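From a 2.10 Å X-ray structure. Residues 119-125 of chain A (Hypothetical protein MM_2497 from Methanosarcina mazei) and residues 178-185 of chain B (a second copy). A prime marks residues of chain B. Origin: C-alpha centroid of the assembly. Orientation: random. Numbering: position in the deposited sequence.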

# COMPACT_ATOMS: atom_id res chain seq x y z
N VAL A 119 -3.50 -9.87 5.21
CA VAL A 119 -3.16 -8.83 4.25
C VAL A 119 -4.26 -7.74 4.08
O VAL A 119 -5.39 -8.03 3.59
CB VAL A 119 -2.94 -9.47 2.85
CG1 VAL A 119 -2.24 -8.50 1.90
CG2 VAL A 119 -2.13 -10.76 3.06
N PRO A 120 -3.94 -6.49 4.50
CA PRO A 120 -4.89 -5.39 4.41
C PRO A 120 -5.07 -5.03 2.97
O PRO A 120 -4.12 -5.21 2.17
CB PRO A 120 -4.23 -4.24 5.14
CG PRO A 120 -2.72 -4.58 5.22
CD PRO A 120 -2.61 -6.07 5.03
N GLY A 121 -6.27 -4.56 2.61
CA GLY A 121 -6.37 -3.86 1.38
C GLY A 121 -6.66 -2.40 1.70
O GLY A 121 -6.60 -1.98 2.88
N LYS A 122 -6.91 -1.58 0.68
CA LYS A 122 -7.25 -0.17 1.12
C LYS A 122 -8.63 0.00 1.81
O LYS A 122 -9.51 -0.87 1.71
CB LYS A 122 -7.01 0.90 0.09
CG LYS A 122 -7.83 0.71 -1.11
CD LYS A 122 -7.77 2.00 -2.02
CE LYS A 122 -8.02 1.55 -3.51
NZ LYS A 122 -8.75 0.13 -3.61
N GLY A 123 -8.80 1.16 2.46
CA GLY A 123 -9.91 1.51 3.34
C GLY A 123 -10.26 0.45 4.34
O GLY A 123 -11.44 0.22 4.56
N GLY A 124 -9.28 -0.20 4.98
CA GLY A 124 -9.59 -1.28 5.98
C GLY A 124 -10.21 -2.60 5.48
O GLY A 124 -10.70 -3.37 6.27
N GLY A 125 -10.17 -2.89 4.16
CA GLY A 125 -10.60 -4.21 3.63
C GLY A 125 -9.59 -5.30 3.97
O GLY A 125 -8.59 -4.99 4.58
N LEU B 178 -6.55 9.54 5.45
CA LEU B 178 -6.69 9.65 6.92
C LEU B 178 -7.49 8.44 7.43
O LEU B 178 -7.49 8.21 8.59
CB LEU B 178 -7.46 10.97 7.34
CG LEU B 178 -6.92 12.39 6.95
CD1 LEU B 178 -7.87 13.60 7.37
CD2 LEU B 178 -5.50 12.53 7.56
N VAL B 179 -8.30 7.76 6.58
CA VAL B 179 -8.87 6.48 6.96
C VAL B 179 -7.71 5.50 7.19
O VAL B 179 -7.76 4.76 8.15
CB VAL B 179 -9.93 5.93 5.89
CG1 VAL B 179 -10.46 4.45 6.24
CG2 VAL B 179 -11.12 6.96 5.62
N GLU B 180 -6.65 5.50 6.36
CA GLU B 180 -5.63 4.47 6.50
C GLU B 180 -4.96 4.71 7.82
O GLU B 180 -4.47 3.79 8.55
CB GLU B 180 -4.55 4.59 5.36
CG GLU B 180 -5.10 4.44 3.93
CD GLU B 180 -5.67 3.01 3.67
OE1 GLU B 180 -5.39 2.06 4.41
OE2 GLU B 180 -6.49 2.87 2.82
N LEU B 181 -4.82 5.99 8.13
CA LEU B 181 -4.00 6.34 9.31
C LEU B 181 -4.77 5.84 10.52
O LEU B 181 -4.18 5.35 11.54
CB LEU B 181 -3.74 7.91 9.30
CG LEU B 181 -3.17 8.54 10.59
CD1 LEU B 181 -1.96 7.79 10.98
CD2 LEU B 181 -2.72 9.97 10.36
N LEU B 182 -6.11 6.11 10.50
CA LEU B 182 -6.97 5.76 11.63
C LEU B 182 -7.00 4.23 11.85
O LEU B 182 -6.95 3.73 12.99
CB LEU B 182 -8.40 6.29 11.41
CG LEU B 182 -8.56 7.82 11.69
CD1 LEU B 182 -9.99 8.31 11.49
CD2 LEU B 182 -8.07 8.12 13.09
N ILE B 183 -7.07 3.50 10.75
CA ILE B 183 -7.07 2.03 10.84
C ILE B 183 -5.76 1.48 11.35
O ILE B 183 -5.73 0.60 12.19
CB ILE B 183 -7.33 1.40 9.43
CG1 ILE B 183 -8.68 1.84 8.80
CG2 ILE B 183 -7.18 -0.13 9.42
CD1 ILE B 183 -9.89 1.18 9.46
N HIS B 184 -4.64 1.97 10.81
CA HIS B 184 -3.33 1.33 10.99
C HIS B 184 -2.34 2.06 11.91
O HIS B 184 -1.33 1.48 12.21
CB HIS B 184 -2.63 1.19 9.57
CG HIS B 184 -3.37 0.30 8.63
ND1 HIS B 184 -3.52 -1.05 8.84
CD2 HIS B 184 -4.05 0.58 7.51
CE1 HIS B 184 -4.19 -1.58 7.83
NE2 HIS B 184 -4.54 -0.61 7.02
N GLY B 185 -2.54 3.36 12.27
CA GLY B 185 -1.49 4.05 12.98
C GLY B 185 -1.52 4.08 14.50
O GLY B 185 -2.56 3.75 15.11
O HOH W 1 -6.48 -0.26 4.86

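A single water ties the two chains together with four hydrogen bonds: HOH 1 O lies 2.6 Å from Gly121 O, 2.8 Å from Gly124 N, 2.6 Å from Glu180′ OE1 and 2.9 Å from His184′ NE2. It donates to Gly121 O and Glu180′ OE1 and accepts from Gly124 N; the direction of the histidine bond stays open.

The chain A strand ends at Pro120 and runs into a loop beside the chain B helix, with Gly123 CA 6.1 Å from Glu180′ CA and Gly124 CA 6.4 Å from Ile183′ CA. The same carboxylate makes the one direct hydrogen bond between the stretches, Gly123 N to Glu180′ OE2, at 2.9 Å with an N-H...O angle of 156°. Glu180′ leaves its helix sideways, but chi1 and chi2, both m, bring its end to the loop.

That loop is held folded by its own backbone, Gly121 N to Gly125 O (3.1 Å) and Gly125 N to Lys122 O (3.2 Å). Gly123 and Gly124 have positive phi (47° and 68°), which favours glycine. At Gly124 an ideal CB would lie 3.2 Å from Ile183′ CD1, whereas the actual CA sits 4.3 Å from that methyl.

Apolar contacts flank the polar network. Gly123 CA meets Val179′ CG1 at 4.2 Å, and Pro120 CB approaches His184′ CE1 obliquely at 3.8 Å.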